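Local coordinates for beta-galactosidase BgaB (Bifidobacterium adolescentis, PDB 5VYM) that hydrolyses terminal beta-galactosyl residues of transgalactooligosaccharides, with high activity on Gal(beta1-4)Gal, and is represented by its trimerisation domain, at the interface of chains A and B. Numbering follows the deposited sequence. Chains: chain A/B, Beta-galactosidase BgaB.

The two contacts belong to one two-fold symmetric interface between copies of the trimerisation domain, and their C-alpha centres lie about 30 Å apart. They share no residue. Contact 1 sets helix 31-44 of chain A on the C-terminal helix 214-225 of chain B, and its twin repeats this with the chains exchanged. Contact 2 draws on the same stretch, around residues 114 to 125, from both chains, plus loop residues A:Gly108 and A:Gly109. The first is mainly apolar, the second mainly ionic. The full-length enzyme forms trimers and tetramers, so this pairing of an excised domain may not reproduce a subunit contact of the whole protein.

Contact 1: the interface of chains A and B. Residues chain A 37-38, 41-42, 44-45; chain B 214, 217-218, 220-221, 225.
Two helices of the GH42 trimerisation domain, 31-44 of chain A and 214-225 of chain B, pack here with branched aliphatic side chains of chain B against the aromatic rings of A:Trp38 and A:Phe42 and the small A:Ala41. The tight part centres on B:Leu217, whose CG stands anti to the backbone N (chi1 -166°), so that both methyls spread over one face of the A:Trp38 indole. CD1 lies 3.8 Å from the centroid of the A:Trp38 six-membered ring. CD2 sits over the five-membered ring of the same indole, making a second CH-pi contact. The methyl CB of A:Ala41 touches the branch point of B:Leu217, CG, at 3.7 Å. B:Val221 splits its branches: CG1, anti to the backbone N (chi1 172°), rests over the A:Phe42 face toward its rim, 3.6 Å from A:Phe42 CD1, while CG2 turns to A:Trp38 CZ3. B:Leu225 CD1 approaches that same CZ3 obliquely, at 3.9 Å. An alanine in place of A:Trp38 would remove the broad face under both B:Leu217 methyls and would probably loosen the packing of B:Val221 and B:Leu225 as well.

Packing is looser toward A:Asp37 and A:Asp44. B:Val214 CG2 crosses A:Asp37 at about a right angle, 3.5 Å from the carboxylate OD1, a contact without polar pairing. Farther along, a water links the two helices, 2.6 Å from the A:Asp44 carboxylate OD2 and also bound to the hydroxyl OG1 of B:Thr218. That hydroxyl lies beside its own backbone N (chi1 -51°) and donates back to the carbonyl O of B:Val214, one turn earlier. The methyl CG2 of B:Thr218 meanwhile faces A:Asp44 CB and A:Ala45 CB, giving this wetter side a thin apolar strip.

Contact 2: the interface of chains A and B. Residues chain A 108-109, 114-117, 119, 125; chain B 114-116, 119-120, 125.
Little apolar surface lies at the middle of this patch of the GH42 trimerisation domain: CB of B:Ser120 rests 4.0 Å from A:Leu117 CA, at the start of helix 117-122. The B:Ser120 hydroxyl OG, held beside its own backbone N, lies within bonding distance of two carbonyl oxygens, that of B:Gly116 in its own chain and, 3.0 Å away across the interface, A:Asp115 O. Its one hydrogen can serve one of them fully at a time, so it is probably shared or alternates between them.

Outward from here A:Asp115 and B:Asp115 each reach into the opposite chain and are gripped differently. The A:Asp115 carboxylate extends anti to its backbone N (chi1 -163°) and meets B:Arg119 side-on, their planes 26° apart. The guanidinium NH2 of B:Arg119 gives an almost straight bond of 2.9 Å to the syn lone pair of A:Asp115 OD1, while NE bonds to OD2 from above the carboxylate plane. B:Arg125, on an extended chain, adds a longer bond from NH1 to the same A:Asp115 OD2, at 3.1 Å.

On the other side A:Arg119 is bent at chi3 and sends NH1 to the backbone carbonyl O of B:Asp115, at 2.8 Å. Its guanidinium lies between A:Gly109 CA and A:Gly116 CA on opposite faces, and a bent bond from NH2 to the A:Gly109 carbonyl O probably helps hold its rotation. B:Asp115 OD2 instead accepts from the backbone N of A:Gly109 at 2.8 Å and from A:Arg125 NH1 at 2.9 Å, with guanidinium and carboxylate planes steeply crossed (79°). A water also joins A:Arg119 NH1 to the carbonyl O of B:Gly114.

Opposed charges at each aspartate are likely to keep both carboxylates ionised, and this ionic network, not identical in its two halves, holds the two domains together in the crystal across the approximate two-fold, although the biological oligomer may use other contacts.

Contact 1: the interface of chains A and B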
ATOM      1  N   ASP A  37      -6.579 -24.103 -15.521  1.00 36.90           N
ATOM      2  CA  ASP A  37      -6.354 -23.459 -16.812  1.00 34.14           C
ATOM      3  C   ASP A  37      -5.000 -22.761 -16.855  1.00 39.63           C
ATOM      4  O   ASP A  37      -4.290 -22.838 -17.865  1.00 39.74           O
ATOM      5  CB  ASP A  37      -7.479 -22.471 -17.114  1.00 36.92           C
ATOM      6  CG  ASP A  37      -8.778 -23.164 -17.479  1.00 47.18           C
ATOM      7  OD1 ASP A  37      -8.735 -24.359 -17.843  1.00 45.56           O
ATOM      8  OD2 ASP A  37      -9.842 -22.513 -17.409  1.00 49.44           O
ATOM      9  N   TRP A  38      -4.622 -22.077 -15.771  1.00 33.69           N
ATOM     10  CA  TRP A  38      -3.292 -21.480 -15.712  1.00 33.17           C
ATOM     11  C   TRP A  38      -2.200 -22.538 -15.800  1.00 33.46           C
ATOM     12  O   TRP A  38      -1.133 -22.282 -16.370  1.00 35.69           O
ATOM     13  CB  TRP A  38      -3.131 -20.662 -14.431  1.00 31.25           C
ATOM     14  CG  TRP A  38      -3.594 -19.239 -14.548  1.00 38.41           C
ATOM     15  CD1 TRP A  38      -4.811 -18.739 -14.185  1.00 30.41           C
ATOM     16  CD2 TRP A  38      -2.842 -18.129 -15.057  1.00 40.22           C
ATOM     17  NE1 TRP A  38      -4.863 -17.388 -14.435  1.00 34.58           N
ATOM     18  CE2 TRP A  38      -3.667 -16.989 -14.972  1.00 39.52           C
ATOM     19  CE3 TRP A  38      -1.552 -17.989 -15.578  1.00 40.91           C
ATOM     20  CZ2 TRP A  38      -3.243 -15.727 -15.388  1.00 42.80           C
ATOM     21  CZ3 TRP A  38      -1.133 -16.735 -15.990  1.00 39.90           C
ATOM     22  CH2 TRP A  38      -1.976 -15.621 -15.893  1.00 38.44           C
ATOM     23  N   ALA A  41      -1.967 -23.514 -19.403  1.00 39.69           N
ATOM     24  CA  ALA A  41      -1.353 -22.429 -20.162  1.00 39.99           C
ATOM     25  C   ALA A  41       0.166 -22.465 -20.040  1.00 41.54           C
ATOM     26  O   ALA A  41       0.883 -22.364 -21.042  1.00 46.29           O
ATOM     27  CB  ALA A  41      -1.905 -21.084 -19.690  1.00 34.92           C
ATOM     28  N   PHE A  42       0.675 -22.609 -18.815  1.00 36.40           N
ATOM     29  CA  PHE A  42       2.120 -22.689 -18.622  1.00 39.54           C
ATOM     30  C   PHE A  42       2.702 -23.955 -19.240  1.00 39.49           C
ATOM     31  O   PHE A  42       3.849 -23.947 -19.700  1.00 40.23           O
ATOM     32  CB  PHE A  42       2.459 -22.621 -17.133  1.00 28.05           C
ATOM     33  CG  PHE A  42       2.598 -21.221 -16.607  1.00 32.84           C
ATOM     34  CD1 PHE A  42       3.806 -20.551 -16.702  1.00 36.27           C
ATOM     35  CD2 PHE A  42       1.526 -20.578 -16.014  1.00 30.51           C
ATOM     36  CE1 PHE A  42       3.940 -19.265 -16.219  1.00 35.89           C
ATOM     37  CE2 PHE A  42       1.654 -19.291 -15.529  1.00 33.31           C
ATOM     38  CZ  PHE A  42       2.864 -18.634 -15.632  1.00 38.29           C
ATOM     39  N   ASP A  44       1.522 -25.629 -22.035  1.00 39.96           N
ATOM     40  CA  ASP A  44       1.572 -25.457 -23.484  1.00 38.12           C
ATOM     41  C   ASP A  44       2.575 -24.387 -23.894  1.00 42.51           C
ATOM     42  O   ASP A  44       3.099 -24.430 -25.013  1.00 46.76           O
ATOM     43  CB  ASP A  44       0.182 -25.112 -24.022  1.00 43.48           C
ATOM     44  CG  ASP A  44      -0.802 -26.256 -23.869  1.00 50.05           C
ATOM     45  OD1 ASP A  44      -0.385 -27.345 -23.424  1.00 48.19           O
ATOM     46  OD2 ASP A  44      -1.994 -26.063 -24.192  1.00 53.66           O
ATOM     47  N   ALA A  45       2.853 -23.426 -23.016  1.00 49.09           N
ATOM     48  CA  ALA A  45       3.823 -22.380 -23.311  1.00 41.20           C
ATOM     49  C   ALA A  45       5.265 -22.838 -23.143  1.00 42.53           C
ATOM     50  O   ALA A  45       6.180 -22.054 -23.411  1.00 55.49           O
ATOM     51  CB  ALA A  45       3.568 -21.159 -22.425  1.00 40.53           C
TER
ATOM     52  N   VAL B 214      -7.719 -21.238 -22.303  1.00 44.59           N
ATOM     53  CA  VAL B 214      -6.353 -21.757 -22.283  1.00 39.11           C
ATOM     54  C   VAL B 214      -5.575 -21.284 -23.505  1.00 41.49           C
ATOM     55  O   VAL B 214      -4.381 -20.972 -23.414  1.00 50.07           O
ATOM     56  CB  VAL B 214      -6.369 -23.293 -22.177  1.00 35.56           C
ATOM     57  CG1 VAL B 214      -4.949 -23.845 -22.195  1.00 31.09           C
ATOM     58  CG2 VAL B 214      -7.103 -23.725 -20.916  1.00 24.72           C
ATOM     59  N   LEU B 217      -4.876 -17.627 -22.914  1.00 38.50           N
ATOM     60  CA  LEU B 217      -4.020 -17.535 -21.737  1.00 33.99           C
ATOM     61  C   LEU B 217      -2.608 -18.017 -22.036  1.00 38.68           C
ATOM     62  O   LEU B 217      -1.647 -17.529 -21.431  1.00 39.49           O
ATOM     63  CB  LEU B 217      -4.626 -18.334 -20.583  1.00 36.84           C
ATOM     64  CG  LEU B 217      -4.052 -18.095 -19.187  1.00 41.02           C
ATOM     65  CD1 LEU B 217      -4.144 -16.623 -18.820  1.00 48.03           C
ATOM     66  CD2 LEU B 217      -4.788 -18.950 -18.170  1.00 45.70           C
ATOM     67  N   THR B 218      -2.462 -18.970 -22.962  1.00 37.63           N
ATOM     68  CA  THR B 218      -1.131 -19.397 -23.380  1.00 37.24           C
ATOM     69  C   THR B 218      -0.398 -18.272 -24.100  1.00 39.32           C
ATOM     70  O   THR B 218       0.818 -18.113 -23.939  1.00 39.05           O
ATOM     71  CB  THR B 218      -1.231 -20.632 -24.277  1.00 37.18           C
ATOM     72  OG1 THR B 218      -2.044 -21.624 -23.640  1.00 40.89           O
ATOM     73  CG2 THR B 218       0.149 -21.217 -24.535  1.00 38.77           C
ATOM     74  N   LEU B 220      -0.723 -15.083 -23.439  1.00 43.58           N
ATOM     75  CA  LEU B 220      -0.266 -14.178 -22.389  1.00 43.91           C
ATOM     76  C   LEU B 220       0.986 -14.716 -21.709  1.00 43.37           C
ATOM     77  O   LEU B 220       1.951 -13.976 -21.485  1.00 41.78           O
ATOM     78  CB  LEU B 220      -1.390 -13.963 -21.373  1.00 40.50           C
ATOM     79  CG  LEU B 220      -1.281 -12.852 -20.324  1.00 41.13           C
ATOM     80  CD1 LEU B 220      -2.674 -12.457 -19.859  1.00 35.34           C
ATOM     81  CD2 LEU B 220      -0.432 -13.273 -19.131  1.00 32.77           C
ATOM     82  N   VAL B 221       0.984 -16.006 -21.367  1.00 41.06           N
ATOM     83  CA  VAL B 221       2.119 -16.592 -20.659  1.00 41.82           C
ATOM     84  C   VAL B 221       3.369 -16.543 -21.528  1.00 45.04           C
ATOM     85  O   VAL B 221       4.449 -16.147 -21.073  1.00 47.19           O
ATOM     86  CB  VAL B 221       1.794 -18.031 -20.220  1.00 35.56           C
ATOM     87  CG1 VAL B 221       3.036 -18.706 -19.663  1.00 33.46           C
ATOM     88  CG2 VAL B 221       0.679 -18.030 -19.188  1.00 29.93           C
ATOM     89  N   LEU B 225       5.324 -14.243 -19.380  1.00 38.53           N
ATOM     90  CA  LEU B 225       5.618 -15.037 -18.192  1.00 41.34           C
ATOM     91  C   LEU B 225       6.382 -16.324 -18.488  1.00 39.45           C
ATOM     92  O   LEU B 225       6.500 -17.174 -17.598  1.00 42.95           O
ATOM     93  CB  LEU B 225       4.320 -15.375 -17.451  1.00 30.72           C
ATOM     94  CG  LEU B 225       3.412 -14.197 -17.099  1.00 37.16           C
ATOM     95  CD1 LEU B 225       2.150 -14.684 -16.402  1.00 32.61           C
ATOM     96  CD2 LEU B 225       4.150 -13.186 -16.235  1.00 38.04           C
TER
HETATM   97  O   HOH W   1      -2.567 -23.734 -25.196  1.00 50.51           O

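Contact 2: the interface of chains A and B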
ATOM      1  N   GLY A 108     -13.217  -1.013   1.242  1.00 44.63           N
ATOM      2  CA  GLY A 108     -12.416  -0.079   0.481  1.00 40.33           C
ATOM      3  C   GLY A 108     -12.396  -0.420  -0.997  1.00 45.59           C
ATOM      4  O   GLY A 108     -13.212  -1.194  -1.507  1.00 57.57           O
ATOM      5  N   GLY A 109     -11.427   0.173  -1.693  1.00 42.15           N
ATOM      6  CA  GLY A 109     -11.289  -0.065  -3.114  1.00 44.42           C
ATOM      7  C   GLY A 109     -10.876  -1.489  -3.438  1.00 43.86           C
ATOM      8  O   GLY A 109     -10.422  -2.258  -2.590  1.00 46.85           O
ATOM      9  N   GLY A 114      -5.560  -6.938   2.400  1.00 39.87           N
ATOM     10  CA  GLY A 114      -4.522  -6.237   3.129  1.00 39.79           C
ATOM     11  C   GLY A 114      -4.800  -4.779   3.418  1.00 40.51           C
ATOM     12  O   GLY A 114      -3.855  -4.025   3.669  1.00 46.67           O
ATOM     13  N   ASP A 115      -6.067  -4.360   3.394  1.00 32.61           N
ATOM     14  CA  ASP A 115      -6.444  -2.965   3.638  1.00 27.82           C
ATOM     15  C   ASP A 115      -5.699  -2.022   2.693  1.00 34.02           C
ATOM     16  O   ASP A 115      -5.307  -0.913   3.061  1.00 32.07           O
ATOM     17  CB  ASP A 115      -6.211  -2.581   5.103  1.00 34.36           C
ATOM     18  CG  ASP A 115      -6.949  -1.312   5.507  1.00 46.21           C
ATOM     19  OD1 ASP A 115      -7.695  -0.755   4.672  1.00 42.35           O
ATOM     20  OD2 ASP A 115      -6.783  -0.868   6.664  1.00 39.26           O
ATOM     21  N   GLY A 116      -5.495  -2.475   1.455  1.00 35.05           N
ATOM     22  CA  GLY A 116      -4.841  -1.678   0.434  1.00 34.93           C
ATOM     23  C   GLY A 116      -3.436  -2.111   0.076  1.00 39.57           C
ATOM     24  O   GLY A 116      -2.840  -1.516  -0.831  1.00 42.08           O
ATOM     25  N   LEU A 117      -2.881  -3.125   0.745  1.00 38.45           N
ATOM     26  CA  LEU A 117      -1.509  -3.528   0.454  1.00 33.16           C
ATOM     27  C   LEU A 117      -1.409  -4.228  -0.895  1.00 34.49           C
ATOM     28  O   LEU A 117      -0.483  -3.961  -1.669  1.00 38.56           O
ATOM     29  CB  LEU A 117      -0.973  -4.429   1.565  1.00 31.22           C
ATOM     30  CG  LEU A 117       0.492  -4.836   1.407  1.00 29.41           C
ATOM     31  CD1 LEU A 117       1.375  -3.603   1.296  1.00 26.03           C
ATOM     32  CD2 LEU A 117       0.932  -5.713   2.569  1.00 22.38           C
ATOM     33  N   ARG A 119      -3.614  -3.932  -3.407  1.00 31.79           N
ATOM     34  CA  ARG A 119      -3.931  -2.875  -4.362  1.00 38.06           C
ATOM     35  C   ARG A 119      -2.705  -2.031  -4.692  1.00 39.36           C
ATOM     36  O   ARG A 119      -2.458  -1.703  -5.860  1.00 33.62           O
ATOM     37  CB  ARG A 119      -5.050  -2.010  -3.784  1.00 42.31           C
ATOM     38  CG  ARG A 119      -5.544  -0.888  -4.659  1.00 53.69           C
ATOM     39  CD  ARG A 119      -6.402   0.037  -3.820  1.00 58.02           C
ATOM     40  NE  ARG A 119      -7.260  -0.723  -2.915  1.00 48.13           N
ATOM     41  CZ  ARG A 119      -7.659  -0.292  -1.724  1.00 42.95           C
ATOM     42  NH1 ARG A 119      -7.272   0.897  -1.281  1.00 38.68           N
ATOM     43  NH2 ARG A 119      -8.438  -1.054  -0.969  1.00 41.03           N
ATOM     44  N   ARG A 125      -6.421   0.373  -9.245  1.00 40.70           N
ATOM     45  CA  ARG A 125      -7.472   0.508  -8.246  1.00 40.84           C
ATOM     46  C   ARG A 125      -8.835   0.535  -8.927  1.00 43.09           C
ATOM     47  O   ARG A 125      -9.007   1.179  -9.965  1.00 48.23           O
ATOM     48  CB  ARG A 125      -7.284   1.772  -7.399  1.00 40.32           C
ATOM     49  CG  ARG A 125      -8.357   1.940  -6.344  1.00 41.91           C
ATOM     50  CD  ARG A 125      -8.526   3.382  -5.914  1.00 45.10           C
ATOM     51  NE  ARG A 125      -9.870   3.617  -5.392  1.00 49.32           N
ATOM     52  CZ  ARG A 125     -10.232   3.402  -4.132  1.00 48.39           C
ATOM     53  NH1 ARG A 125      -9.348   2.945  -3.255  1.00 40.99           N
ATOM     54  NH2 ARG A 125     -11.479   3.646  -3.747  1.00 47.19           N
TER
ATOM     55  N   GLY B 114      -5.489   7.914   0.961  1.00 41.59           N
ATOM     56  CA  GLY B 114      -5.245   6.836   0.024  1.00 37.54           C
ATOM     57  C   GLY B 114      -6.152   5.636   0.164  1.00 39.47           C
ATOM     58  O   GLY B 114      -5.882   4.606  -0.467  1.00 44.07           O
ATOM     59  N   ASP B 115      -7.214   5.733   0.967  1.00 34.52           N
ATOM     60  CA  ASP B 115      -8.159   4.634   1.176  1.00 39.11           C
ATOM     61  C   ASP B 115      -7.433   3.371   1.644  1.00 49.46           C
ATOM     62  O   ASP B 115      -7.661   2.267   1.145  1.00 53.21           O
ATOM     63  CB  ASP B 115      -8.979   4.371  -0.092  1.00 50.34           C
ATOM     64  CG  ASP B 115     -10.176   3.471   0.160  1.00 67.81           C
ATOM     65  OD1 ASP B 115     -10.999   3.802   1.041  1.00 72.28           O
ATOM     66  OD2 ASP B 115     -10.298   2.435  -0.529  1.00 67.69           O
ATOM     67  N   GLY B 116      -6.541   3.547   2.616  1.00 43.48           N
ATOM     68  CA  GLY B 116      -5.751   2.461   3.158  1.00 46.72           C
ATOM     69  C   GLY B 116      -4.310   2.445   2.702  1.00 36.09           C
ATOM     70  O   GLY B 116      -3.499   1.726   3.300  1.00 33.42           O
ATOM     71  N   ARG B 119      -2.126   3.697   5.520  1.00 32.04           N
ATOM     72  CA  ARG B 119      -2.105   2.664   6.550  1.00 32.55           C
ATOM     73  C   ARG B 119      -1.220   1.494   6.139  1.00 38.79           C
ATOM     74  O   ARG B 119      -0.449   0.973   6.953  1.00 38.70           O
ATOM     75  CB  ARG B 119      -3.523   2.172   6.838  1.00 36.31           C
ATOM     76  CG  ARG B 119      -4.425   3.201   7.485  1.00 33.09           C
ATOM     77  CD  ARG B 119      -5.709   2.566   7.994  1.00 30.82           C
ATOM     78  NE  ARG B 119      -6.518   1.993   6.921  1.00 38.02           N
ATOM     79  CZ  ARG B 119      -7.470   2.651   6.268  1.00 38.91           C
ATOM     80  NH1 ARG B 119      -7.733   3.915   6.572  1.00 35.92           N
ATOM     81  NH2 ARG B 119      -8.162   2.049   5.310  1.00 30.08           N
ATOM     82  N   SER B 120      -1.318   1.070   4.875  1.00 39.72           N
ATOM     83  CA  SER B 120      -0.525  -0.062   4.408  1.00 38.09           C
ATOM     84  C   SER B 120       0.966   0.244   4.469  1.00 35.38           C
ATOM     85  O   SER B 120       1.763  -0.604   4.886  1.00 37.98           O
ATOM     86  CB  SER B 120      -0.936  -0.441   2.985  1.00 37.53           C
ATOM     87  OG  SER B 120      -2.291  -0.850   2.941  1.00 40.33           O
ATOM     88  N   ARG B 125      -3.088   0.892  11.896  1.00 43.69           N
ATOM     89  CA  ARG B 125      -4.463   1.276  11.613  1.00 43.38           C
ATOM     90  C   ARG B 125      -5.150   1.778  12.873  1.00 48.69           C
ATOM     91  O   ARG B 125      -4.979   1.211  13.957  1.00 48.33           O
ATOM     92  CB  ARG B 125      -5.277   0.113  11.030  1.00 36.07           C
ATOM     93  CG  ARG B 125      -6.731   0.486  10.787  1.00 34.57           C
ATOM     94  CD  ARG B 125      -7.587  -0.693  10.377  1.00 45.35           C
ATOM     95  NE  ARG B 125      -9.005  -0.345  10.434  1.00 56.96           N
ATOM     96  CZ  ARG B 125      -9.679   0.220   9.437  1.00 58.74           C
ATOM     97  NH1 ARG B 125      -9.069   0.499   8.293  1.00 59.47           N
ATOM     98  NH2 ARG B 125     -10.966   0.503   9.585  1.00 59.46           N
TER
HETATM   99  O   HOH W   2      -5.893   3.093  -3.022  1.00 47.23           O